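Local coordinates for WbbM protein (Klebsiella pneumoniae, PDB 6U4B) that is a bifunctional glycosyltransferase that acts as an O-antigen polymerase and binds magnesium, at residues 36-41 with 367-372; 336-341 with 394-399; 181-186 with 202-207; 232-237 with 259-264. All blocks are in the same frame, centred on the assembly; numbering follows the deposited sequence.

Contact 1: residues 36-41 with 367-372; sequences HKPSAF and VNAFTE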
# COMPACT_ATOMS: atom_id res chain seq x y z
N HIS A 36 23.83 -16.72 -26.75
CA HIS A 36 23.49 -15.51 -26.01
C HIS A 36 22.14 -14.94 -26.43
O HIS A 36 21.70 -13.94 -25.84
CB HIS A 36 24.58 -14.44 -26.20
CG HIS A 36 24.62 -13.85 -27.57
ND1 HIS A 36 25.20 -14.49 -28.65
CD2 HIS A 36 24.16 -12.66 -28.04
CE1 HIS A 36 25.09 -13.73 -29.72
NE2 HIS A 36 24.46 -12.61 -29.38
N LYS A 37 21.48 -15.54 -27.41
CA LYS A 37 20.16 -15.11 -27.84
C LYS A 37 19.46 -16.32 -28.44
O LYS A 37 20.09 -17.36 -28.66
CB LYS A 37 20.24 -13.96 -28.86
CG LYS A 37 20.95 -14.30 -30.15
CD LYS A 37 20.64 -13.24 -31.21
CE LYS A 37 21.82 -13.00 -32.13
NZ LYS A 37 21.50 -11.95 -33.14
N PRO A 38 18.14 -16.23 -28.69
CA PRO A 38 17.45 -17.34 -29.37
C PRO A 38 18.13 -17.71 -30.68
O PRO A 38 18.22 -16.89 -31.60
CB PRO A 38 16.04 -16.78 -29.60
CG PRO A 38 15.85 -15.83 -28.47
CD PRO A 38 17.19 -15.20 -28.22
N SER A 39 18.62 -18.94 -30.77
CA SER A 39 19.40 -19.38 -31.92
C SER A 39 19.32 -20.90 -32.02
O SER A 39 19.14 -21.59 -31.01
CB SER A 39 20.86 -18.92 -31.81
OG SER A 39 21.39 -19.19 -30.53
N ALA A 40 19.47 -21.40 -33.24
CA ALA A 40 19.20 -22.80 -33.53
C ALA A 40 20.11 -23.73 -32.75
O ALA A 40 21.30 -23.45 -32.55
CB ALA A 40 19.35 -23.06 -35.03
N PHE A 41 19.55 -24.85 -32.30
CA PHE A 41 20.27 -25.86 -31.54
C PHE A 41 20.58 -27.06 -32.42
O PHE A 41 19.75 -27.47 -33.25
CB PHE A 41 19.46 -26.31 -30.33
CG PHE A 41 19.20 -25.22 -29.33
CD1 PHE A 41 17.94 -25.06 -28.78
CD2 PHE A 41 20.21 -24.36 -28.94
CE1 PHE A 41 17.69 -24.06 -27.85
CE2 PHE A 41 19.97 -23.35 -28.01
CZ PHE A 41 18.71 -23.20 -27.47
N VAL A 367 10.30 -12.01 -28.44
CA VAL A 367 9.28 -12.37 -29.42
C VAL A 367 9.82 -12.29 -30.84
O VAL A 367 9.31 -12.99 -31.73
CB VAL A 367 8.04 -11.47 -29.24
CG1 VAL A 367 8.30 -10.06 -29.78
CG2 VAL A 367 6.81 -12.09 -29.90
N ASN A 368 10.86 -11.48 -31.07
CA ASN A 368 11.36 -11.26 -32.42
C ASN A 368 12.06 -12.47 -33.01
O ASN A 368 12.32 -12.48 -34.22
CB ASN A 368 12.30 -10.05 -32.42
CG ASN A 368 11.60 -8.78 -32.01
OD1 ASN A 368 10.78 -8.24 -32.76
ND2 ASN A 368 11.91 -8.28 -30.81
N ALA A 369 12.35 -13.50 -32.21
CA ALA A 369 12.88 -14.74 -32.75
C ALA A 369 11.88 -15.44 -33.66
O ALA A 369 12.27 -16.32 -34.44
CB ALA A 369 13.30 -15.68 -31.62
N PHE A 370 10.60 -15.08 -33.58
CA PHE A 370 9.57 -15.73 -34.38
C PHE A 370 9.72 -15.44 -35.87
O PHE A 370 9.16 -16.19 -36.69
CB PHE A 370 8.18 -15.29 -33.91
CG PHE A 370 7.80 -15.83 -32.56
CD1 PHE A 370 8.42 -16.95 -32.05
CD2 PHE A 370 6.82 -15.20 -31.80
CE1 PHE A 370 8.08 -17.44 -30.80
CE2 PHE A 370 6.47 -15.69 -30.56
CZ PHE A 370 7.10 -16.81 -30.06
N THR A 371 10.45 -14.40 -36.25
CA THR A 371 10.62 -14.09 -37.67
C THR A 371 11.55 -15.05 -38.38
O THR A 371 11.70 -14.95 -39.61
CB THR A 371 11.14 -12.66 -37.85
OG1 THR A 371 12.44 -12.54 -37.26
CG2 THR A 371 10.20 -11.66 -37.18
N GLU A 372 12.18 -15.98 -37.66
CA GLU A 372 13.17 -16.89 -38.24
C GLU A 372 13.03 -18.29 -37.66
O GLU A 372 14.02 -18.95 -37.33
CB GLU A 372 14.58 -16.35 -38.03
CG GLU A 372 14.82 -15.77 -36.64
CD GLU A 372 16.22 -15.20 -36.49
OE1 GLU A 372 16.93 -15.60 -35.54
OE2 GLU A 372 16.61 -14.35 -37.32
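Pro38 and Ala369 carry this contact, with a pyrrolidine ring set against one methyl group. The CB of Pro38 lies 3.6 Å from the CB of Ala369. One bond further round the ring, Pro38 CG is still at 4.1 Å from that same Ala369 CB. The ring then turns back, and Pro38 CD, on its way to the backbone nitrogen, leaves the methyl. The alanine thus faces the CB–CG edge of the pyrrolidine. Other apolar neighbours of the proline come from elsewhere, for Ile61 and Phe290 also touch it.

Glu372 contributes at the border of the patch. Its carboxylate atom OE1 comes to 4.3 Å from the carbonyl oxygen of Pro38, a loose approach without a hydrogen bond. The ammonium of Lys37 is more distant, NZ lying 6.3 Å from Glu372 OE1; the opposite charges are not in contact, and any attraction is probably weak.

Each side has internal bonds that shape it. Ser39 OG donates to Lys37 O at 2.9 Å, bridging the proline, and its hydroxyl also pairs with His35 ND1. In the other segment, Thr371 turns its hydroxyl back (chi1 64°) to meet Asn368 O at 3.0 Å, nearly along the C=O axis, a bond that spans the 3-10 turn carrying Ala369.

A loop after strand 29-35 of one sheet meets a 3-10 turn after strand 360-366 of another. The first belongs to the DUF4422 family region and the second to the glycosyltransferase family 8 region, so this small apolar patch is a buried interface between the two parts of a bifunctional chain.

Contact 2: residues 336-341 with 394-399; sequences VVLENK and QLFRRY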
# COMPACT_ATOMS: atom_id res chain seq x y z
N VAL A 336 4.90 -16.47 -18.91
CA VAL A 336 5.94 -16.20 -19.90
C VAL A 336 5.53 -14.98 -20.70
O VAL A 336 4.44 -14.97 -21.30
CB VAL A 336 6.20 -17.40 -20.82
CG1 VAL A 336 7.19 -17.02 -21.91
CG2 VAL A 336 6.70 -18.60 -20.03
N VAL A 337 6.38 -13.97 -20.72
CA VAL A 337 6.13 -12.75 -21.48
C VAL A 337 6.94 -12.80 -22.77
O VAL A 337 8.17 -12.86 -22.74
CB VAL A 337 6.48 -11.49 -20.67
CG1 VAL A 337 6.49 -10.27 -21.57
CG2 VAL A 337 5.49 -11.31 -19.52
N LEU A 338 6.24 -12.79 -23.91
CA LEU A 338 6.89 -12.64 -25.21
C LEU A 338 7.17 -11.16 -25.40
O LEU A 338 6.31 -10.40 -25.83
CB LEU A 338 6.00 -13.18 -26.32
CG LEU A 338 5.43 -14.58 -26.07
CD1 LEU A 338 4.52 -15.01 -27.21
CD2 LEU A 338 6.57 -15.57 -25.88
N GLU A 339 8.39 -10.74 -25.06
CA GLU A 339 8.72 -9.32 -24.96
C GLU A 339 9.34 -8.82 -26.25
O GLU A 339 10.12 -9.51 -26.90
CB GLU A 339 9.67 -9.07 -23.78
CG GLU A 339 10.99 -9.84 -23.83
CD GLU A 339 12.10 -9.07 -24.51
OE1 GLU A 339 13.06 -9.71 -24.99
OE2 GLU A 339 12.02 -7.82 -24.58
N ASN A 340 8.96 -7.60 -26.62
CA ASN A 340 9.49 -6.91 -27.80
C ASN A 340 10.26 -5.68 -27.30
O ASN A 340 9.71 -4.58 -27.22
CB ASN A 340 8.37 -6.53 -28.76
CG ASN A 340 8.87 -5.75 -29.97
OD1 ASN A 340 10.05 -5.78 -30.30
ND2 ASN A 340 7.96 -5.04 -30.64
N LYS A 341 11.54 -5.89 -26.97
CA LYS A 341 12.44 -4.83 -26.54
C LYS A 341 11.89 -4.08 -25.32
O LYS A 341 11.93 -2.85 -25.25
CB LYS A 341 12.74 -3.87 -27.69
CG LYS A 341 13.47 -4.53 -28.86
CD LYS A 341 13.62 -3.59 -30.03
CE LYS A 341 14.20 -4.31 -31.24
NZ LYS A 341 15.60 -4.79 -31.01
N GLN A 394 4.12 -23.53 -31.38
CA GLN A 394 5.50 -23.93 -31.66
C GLN A 394 6.41 -23.71 -30.46
O GLN A 394 7.11 -24.63 -30.02
CB GLN A 394 6.04 -23.19 -32.89
CG GLN A 394 7.40 -23.69 -33.37
CD GLN A 394 7.33 -25.07 -34.02
OE1 GLN A 394 6.26 -25.65 -34.18
NE2 GLN A 394 8.49 -25.59 -34.40
N LEU A 395 6.43 -22.49 -29.92
CA LEU A 395 7.30 -22.19 -28.79
C LEU A 395 6.91 -22.99 -27.55
O LEU A 395 7.78 -23.44 -26.79
CB LEU A 395 7.28 -20.69 -28.49
CG LEU A 395 8.22 -20.22 -27.37
CD1 LEU A 395 9.67 -20.44 -27.77
CD2 LEU A 395 7.96 -18.75 -27.04
N PHE A 396 5.61 -23.19 -27.34
CA PHE A 396 5.09 -23.87 -26.16
C PHE A 396 4.67 -25.31 -26.45
O PHE A 396 3.82 -25.85 -25.75
CB PHE A 396 3.93 -23.08 -25.56
CG PHE A 396 4.34 -21.73 -25.03
CD1 PHE A 396 4.78 -21.60 -23.73
CD2 PHE A 396 4.30 -20.61 -25.84
CE1 PHE A 396 5.16 -20.37 -23.24
CE2 PHE A 396 4.68 -19.37 -25.36
CZ PHE A 396 5.12 -19.25 -24.05
N ARG A 397 5.28 -25.94 -27.46
CA ARG A 397 4.89 -27.27 -27.89
C ARG A 397 5.13 -28.35 -26.83
O ARG A 397 4.64 -29.47 -26.99
CB ARG A 397 5.62 -27.65 -29.18
CG ARG A 397 7.14 -27.70 -29.07
CD ARG A 397 7.76 -28.11 -30.40
NE ARG A 397 9.22 -28.07 -30.37
CZ ARG A 397 9.95 -26.98 -30.61
NH1 ARG A 397 9.34 -25.84 -30.89
NH2 ARG A 397 11.27 -27.04 -30.57
N ARG A 398 5.87 -28.04 -25.76
CA ARG A 398 6.07 -28.98 -24.67
C ARG A 398 5.04 -28.84 -23.57
O ARG A 398 5.12 -29.56 -22.56
CB ARG A 398 7.49 -28.83 -24.10
CG ARG A 398 8.55 -29.37 -25.04
CD ARG A 398 9.94 -28.91 -24.67
NE ARG A 398 10.82 -28.94 -25.84
CZ ARG A 398 12.13 -28.78 -25.81
NH1 ARG A 398 12.75 -28.58 -24.65
NH2 ARG A 398 12.83 -28.82 -26.93
N TYR A 399 4.07 -27.95 -23.73
CA TYR A 399 2.96 -27.79 -22.80
C TYR A 399 1.73 -28.51 -23.33
O TYR A 399 1.52 -28.61 -24.54
CB TYR A 399 2.64 -26.31 -22.58
CG TYR A 399 3.66 -25.55 -21.77
CD1 TYR A 399 3.39 -25.18 -20.46
CD2 TYR A 399 4.90 -25.20 -22.30
CE1 TYR A 399 4.31 -24.48 -19.70
CE2 TYR A 399 5.83 -24.50 -21.55
CZ TYR A 399 5.53 -24.14 -20.25
OH TYR A 399 6.44 -23.44 -19.50
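In the mixed central sheet of the glycosyltransferase family 8 region, which has the Rossmann-like GT-A fold, Val336 and Leu338 of strand 333-340 receive Leu395 and Phe396 from the end of the short helix 392-395. The strand lies between its parallel neighbours 302-309 and 360-366, and the two residues, alternating along it, point their side chains to the same face. The Leu338 side chain is about 10 Å from that of the magnesium ligand Asp406.

Val336 meets the phenylalanine ring head-on and at its rim. Its CG1 stands 3.7 Å from Phe396 CZ, while its CB, in the plane of the ring, is 4.0 Å from Phe396 CE1. The ring reaches that far because its CG is anti to the carbonyl carbon (chi1 -65°), which swings it out toward the strand. Leu338 slides past Leu395 in the opposite direction, and the methyls Leu338 CD2 and Leu395 CD2 touch at 3.7 Å. That Leu338 methyl also approaches Phe396 CE2, at 4.3 Å and near the ring plane. All four residues are buried, and Val305 of the adjoining strand also packs on Leu338 and Phe396.

Phe396 is where the helical backbone ends, and it starts a type I turn closed by the bond from Tyr399 N to Phe396 O (2.9 Å). Tyr399 CD2 sits in plane at the edge of the phenylalanine ring. Across the helix end, Arg397 NH1 donates to Gln394 O at 2.7 Å, a bent bond (131° at the hydrogen) that arrives from above the carbonyl plane.

Contact 3: residues 181-186 with 202-207; sequences RDYQAA and KTFNDA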
# COMPACT_ATOMS: atom_id res chain seq x y z
N ARG A 181 50.27 -4.56 -22.77
CA ARG A 181 50.56 -4.59 -21.33
C ARG A 181 49.71 -5.63 -20.62
O ARG A 181 50.15 -6.22 -19.62
CB ARG A 181 50.34 -3.21 -20.72
CG ARG A 181 48.87 -2.82 -20.53
CD ARG A 181 48.73 -1.43 -19.94
NE ARG A 181 49.16 -0.39 -20.87
CZ ARG A 181 48.35 0.25 -21.71
NH1 ARG A 181 48.83 1.17 -22.53
NH2 ARG A 181 47.05 -0.03 -21.71
N ASP A 182 48.50 -5.89 -21.12
CA ASP A 182 47.66 -6.92 -20.52
C ASP A 182 48.22 -8.31 -20.78
O ASP A 182 48.24 -9.17 -19.89
CB ASP A 182 46.23 -6.82 -21.06
CG ASP A 182 45.60 -5.47 -20.77
OD1 ASP A 182 45.95 -4.84 -19.74
OD2 ASP A 182 44.74 -5.03 -21.56
N TYR A 183 48.70 -8.56 -22.01
CA TYR A 183 49.29 -9.85 -22.33
C TYR A 183 50.64 -10.01 -21.64
O TYR A 183 50.98 -11.11 -21.19
CB TYR A 183 49.43 -10.00 -23.84
CG TYR A 183 50.02 -11.32 -24.30
CD1 TYR A 183 51.11 -11.36 -25.15
CD2 TYR A 183 49.47 -12.52 -23.87
CE1 TYR A 183 51.65 -12.57 -25.57
CE2 TYR A 183 50.00 -13.73 -24.28
CZ TYR A 183 51.09 -13.75 -25.13
OH TYR A 183 51.62 -14.96 -25.53
N GLN A 184 51.42 -8.93 -21.55
CA GLN A 184 52.67 -8.97 -20.80
C GLN A 184 52.43 -9.37 -19.35
O GLN A 184 53.20 -10.14 -18.77
CB GLN A 184 53.38 -7.62 -20.86
CG GLN A 184 54.04 -7.31 -22.19
CD GLN A 184 54.72 -5.96 -22.19
OE1 GLN A 184 54.07 -4.91 -22.16
NE2 GLN A 184 56.05 -5.97 -22.21
N ALA A 185 51.37 -8.83 -18.74
CA ALA A 185 51.05 -9.18 -17.36
C ALA A 185 50.72 -10.66 -17.22
O ALA A 185 51.10 -11.30 -16.24
CB ALA A 185 49.89 -8.32 -16.86
N ALA A 186 50.01 -11.22 -18.21
CA ALA A 186 49.68 -12.64 -18.16
C ALA A 186 50.92 -13.50 -18.36
O ALA A 186 51.04 -14.56 -17.74
CB ALA A 186 48.62 -12.97 -19.22
N LYS A 202 58.18 -18.66 -25.07
CA LYS A 202 59.04 -18.11 -26.12
C LYS A 202 58.69 -18.69 -27.48
O LYS A 202 58.68 -17.97 -28.49
CB LYS A 202 60.51 -18.38 -25.80
CG LYS A 202 61.05 -17.68 -24.58
CD LYS A 202 62.56 -17.88 -24.50
CE LYS A 202 63.14 -17.25 -23.25
NZ LYS A 202 62.67 -17.94 -22.02
N THR A 203 58.42 -20.00 -27.54
CA THR A 203 58.12 -20.64 -28.81
C THR A 203 56.88 -20.04 -29.46
O THR A 203 56.89 -19.69 -30.64
CB THR A 203 57.94 -22.15 -28.60
OG1 THR A 203 59.13 -22.71 -28.04
CG2 THR A 203 57.63 -22.84 -29.92
N PHE A 204 55.81 -19.89 -28.68
CA PHE A 204 54.57 -19.35 -29.23
C PHE A 204 54.73 -17.89 -29.61
O PHE A 204 54.30 -17.47 -30.69
CB PHE A 204 53.43 -19.52 -28.22
CG PHE A 204 52.21 -18.72 -28.57
CD1 PHE A 204 51.43 -19.06 -29.66
CD2 PHE A 204 51.86 -17.61 -27.81
CE1 PHE A 204 50.31 -18.31 -29.99
CE2 PHE A 204 50.74 -16.86 -28.13
CZ PHE A 204 49.96 -17.22 -29.22
N ASN A 205 55.34 -17.09 -28.73
CA ASN A 205 55.46 -15.66 -28.99
C ASN A 205 56.29 -15.39 -30.24
O ASN A 205 56.00 -14.45 -31.00
CB ASN A 205 56.06 -14.95 -27.78
CG ASN A 205 55.03 -14.65 -26.71
OD1 ASN A 205 53.84 -14.53 -27.00
ND2 ASN A 205 55.48 -14.52 -25.46
N ASP A 206 57.32 -16.20 -30.48
CA ASP A 206 58.15 -16.03 -31.67
C ASP A 206 57.59 -16.74 -32.90
O ASP A 206 58.10 -16.51 -34.00
CB ASP A 206 59.58 -16.52 -31.41
CG ASP A 206 60.34 -15.62 -30.45
OD1 ASP A 206 61.53 -15.92 -30.18
OD2 ASP A 206 59.75 -14.64 -29.96
N ALA A 207 56.59 -17.59 -32.73
CA ALA A 207 56.01 -18.29 -33.87
C ALA A 207 55.10 -17.36 -34.67
O ALA A 207 54.61 -16.34 -34.17
CB ALA A 207 55.22 -19.52 -33.41
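Tyr183 alone brings segment 181-186 against Phe204 and Asn205; the residues before it serve the helix itself or other neighbours. Arg181 gives its carbonyl to Ala185 N, 3.0 Å away. Asp182 turns to another side of the helix, where OD2 is hydrogen-bonded to Tyr246.

At Tyr183 the ring extends with CG anti to the backbone nitrogen (chi1 -179°) and carries its hydroxyl across to the second helix. Tyr183 OH donates to Asn205 OD1 at 2.7 Å. The acceptor lies in the plane of the phenol ring, at its edge, while the phenol oxygen is tilted 20° from the plane of the amide carbonyl. Ring and amide planes stand nearly perpendicular, 88° apart. This buried polar pair joins two consecutive helices, 180-193 and 198-206, in the helical part of the DUF4422 region, where helices pack beside a mixed sheet.

The hydroxyl oxygen also lies in the plane of the Phe204 ring at its edge, 3.3 Å from Phe204 CE2 and 3.5 Å from Phe204 CD2. The phenol oxygen is therefore flanked by an amide oxygen and an aromatic rim. Tyr172 meets the tyrosine ring with its plane turned by about 20°.

After the tyrosine, Gln184 leans on Tyr169, which touches Tyr183 and Asn205 as well. Ala185 packs on Ile241, and Ala186 N bonds to Asp182 O at 3.2 Å.

Contact 4: residues 232-237 with 259-264; sequences SILDNL and ERLFNI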
# COMPACT_ATOMS: atom_id res chain seq x y z
N SER A 232 43.93 -20.67 -12.88
CA SER A 232 44.87 -20.19 -11.87
C SER A 232 45.61 -18.96 -12.37
O SER A 232 45.87 -18.02 -11.60
CB SER A 232 45.86 -21.30 -11.50
OG SER A 232 46.78 -21.53 -12.55
N ILE A 233 45.94 -18.93 -13.66
CA ILE A 233 46.58 -17.76 -14.25
C ILE A 233 45.60 -16.61 -14.35
O ILE A 233 45.93 -15.46 -14.04
CB ILE A 233 47.17 -18.12 -15.62
CG1 ILE A 233 48.33 -19.11 -15.46
CG2 ILE A 233 47.62 -16.87 -16.36
CD1 ILE A 233 48.64 -19.90 -16.70
N LEU A 234 44.37 -16.89 -14.78
CA LEU A 234 43.38 -15.83 -14.95
C LEU A 234 42.99 -15.22 -13.61
O LEU A 234 42.75 -14.01 -13.53
CB LEU A 234 42.16 -16.36 -15.69
CG LEU A 234 42.42 -16.89 -17.11
CD1 LEU A 234 41.12 -17.28 -17.80
CD2 LEU A 234 43.20 -15.87 -17.95
N ASP A 235 42.94 -16.03 -12.54
CA ASP A 235 42.69 -15.48 -11.21
C ASP A 235 43.74 -14.44 -10.84
O ASP A 235 43.41 -13.33 -10.40
CB ASP A 235 42.67 -16.59 -10.16
CG ASP A 235 41.45 -17.48 -10.27
OD1 ASP A 235 41.55 -18.67 -9.90
OD2 ASP A 235 40.39 -16.99 -10.73
N ASN A 236 45.02 -14.77 -11.03
CA ASN A 236 46.07 -13.81 -10.75
C ASN A 236 46.05 -12.65 -11.73
O ASN A 236 46.42 -11.53 -11.37
CB ASN A 236 47.44 -14.50 -10.77
CG ASN A 236 47.67 -15.39 -9.56
OD1 ASN A 236 46.75 -16.05 -9.07
ND2 ASN A 236 48.90 -15.40 -9.05
N LEU A 237 45.63 -12.91 -12.98
CA LEU A 237 45.58 -11.84 -13.97
C LEU A 237 44.62 -10.74 -13.55
O LEU A 237 44.87 -9.55 -13.81
CB LEU A 237 45.18 -12.41 -15.33
CG LEU A 237 45.22 -11.41 -16.49
CD1 LEU A 237 46.63 -10.88 -16.68
CD2 LEU A 237 44.69 -12.04 -17.77
N GLU A 259 43.17 -17.07 -25.47
CA GLU A 259 43.47 -17.69 -26.76
C GLU A 259 44.97 -17.92 -26.91
O GLU A 259 45.40 -18.92 -27.52
CB GLU A 259 42.96 -16.80 -27.90
CG GLU A 259 41.46 -16.71 -28.01
CD GLU A 259 41.02 -15.90 -29.21
OE1 GLU A 259 40.03 -15.14 -29.10
OE2 GLU A 259 41.69 -16.00 -30.26
N ARG A 260 45.79 -17.01 -26.38
CA ARG A 260 47.23 -17.18 -26.42
C ARG A 260 47.70 -18.21 -25.41
O ARG A 260 48.58 -19.03 -25.72
CB ARG A 260 47.94 -15.84 -26.17
CG ARG A 260 47.95 -14.89 -27.36
CD ARG A 260 46.61 -14.20 -27.58
NE ARG A 260 46.64 -13.33 -28.75
CZ ARG A 260 45.58 -12.68 -29.21
NH1 ARG A 260 44.41 -12.79 -28.60
NH2 ARG A 260 45.70 -11.91 -30.28
N LEU A 261 47.13 -18.19 -24.21
CA LEU A 261 47.50 -19.17 -23.19
C LEU A 261 47.17 -20.59 -23.65
O LEU A 261 47.90 -21.54 -23.33
CB LEU A 261 46.79 -18.86 -21.87
CG LEU A 261 47.17 -17.53 -21.21
CD1 LEU A 261 46.30 -17.26 -19.99
CD2 LEU A 261 48.64 -17.52 -20.84
N PHE A 262 46.07 -20.75 -24.39
CA PHE A 262 45.71 -22.04 -24.97
C PHE A 262 46.86 -22.60 -25.80
O PHE A 262 47.21 -23.78 -25.69
CB PHE A 262 44.44 -21.87 -25.80
CG PHE A 262 43.87 -23.16 -26.32
CD1 PHE A 262 43.57 -24.21 -25.47
CD2 PHE A 262 43.59 -23.31 -27.67
CE1 PHE A 262 43.04 -25.39 -25.95
CE2 PHE A 262 43.05 -24.49 -28.16
CZ PHE A 262 42.77 -25.53 -27.30
N ASN A 263 47.47 -21.75 -26.63
CA ASN A 263 48.59 -22.19 -27.46
C ASN A 263 49.82 -22.49 -26.61
O ASN A 263 50.51 -23.49 -26.85
CB ASN A 263 48.92 -21.12 -28.50
CG ASN A 263 47.89 -21.05 -29.60
OD1 ASN A 263 48.04 -21.69 -30.64
ND2 ASN A 263 46.84 -20.26 -29.39
N ILE A 264 50.12 -21.64 -25.63
CA ILE A 264 51.27 -21.87 -24.76
C ILE A 264 51.13 -23.21 -24.05
O ILE A 264 52.10 -23.97 -23.91
CB ILE A 264 51.42 -20.71 -23.76
CG1 ILE A 264 51.77 -19.41 -24.50
CG2 ILE A 264 52.47 -21.04 -22.70
CD1 ILE A 264 51.75 -18.18 -23.62
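No flat group stands between Ile233, Leu234 and Leu261, the three residues that touch; the rings and amides of segment 259-264 face other parts of the fold. The ring of Phe262 meets that of Phe216 at about 25° between planes and that of Tyr226 at about 55°. The amide of Asn263 folds back along its own helix: ND2 donates to Glu259 O at 2.7 Å, with that oxygen in the amide plane but the bond bent to 137° at the hydrogen. The other end of the amide, OD1, accepts from Tyr211 N, so both polar ends are engaged.

The contact itself is aliphatic. Leu261 offers one methyl, CD1, to two side chains that follow each other on helix 220-240. Ile233 CG2 is 3.9 Å from Leu261 CD1, and Leu234 CD2 is 4.0 Å from the same methyl. Leu261 CD1 thus rests at the cleft between these two branches. For Ile233, the short branch makes the touch because CG2 is anti to the backbone nitrogen; the longer CG1 arm runs alongside Leu261 without touching it. Leu234 leaves its helix less directly, yet its CD2 methyl comes in, sliding past Leu261 in the opposite direction.

Around this patch segments 232-237 and 259-264 run in broadly opposite directions, at a clear slant, and Leu237, one turn on, packs against Ile254 and Ile257 at an earlier turn of the partner. Helix 180-193 adds Val190 against Ile233, while Ile201 and Phe204 of helix 198-206 cover Ile264, completing a four-helix neighbourhood in the DUF4422 region.

How the contacts relate
The contacts form two pairs. Contacts 1 and 2, with centres 11 Å apart, share a border in the family 8 region: Val367 N lies 2.9 Å from Glu339 O and Asn368 ND2 3.2 Å from Asn340 OD1, both probable hydrogen bonds, while Phe370 CZ packs on Leu395 CD2. Their segments alternate along the chain. Contacts 3 and 4, 10 Å apart between centres, meet where Arg260 and Asn263 pack on Tyr183 and Phe204, with Phe204 CD1 3.4 Å from Asn263 CB. About 33 Å separates the centres of contacts 1 and 4. Contact 2 has the Leu338 side chain about 10 Å from that of Asp406, whose magnesium site Asp408 and His560 complete; the other three are away from the metal sites.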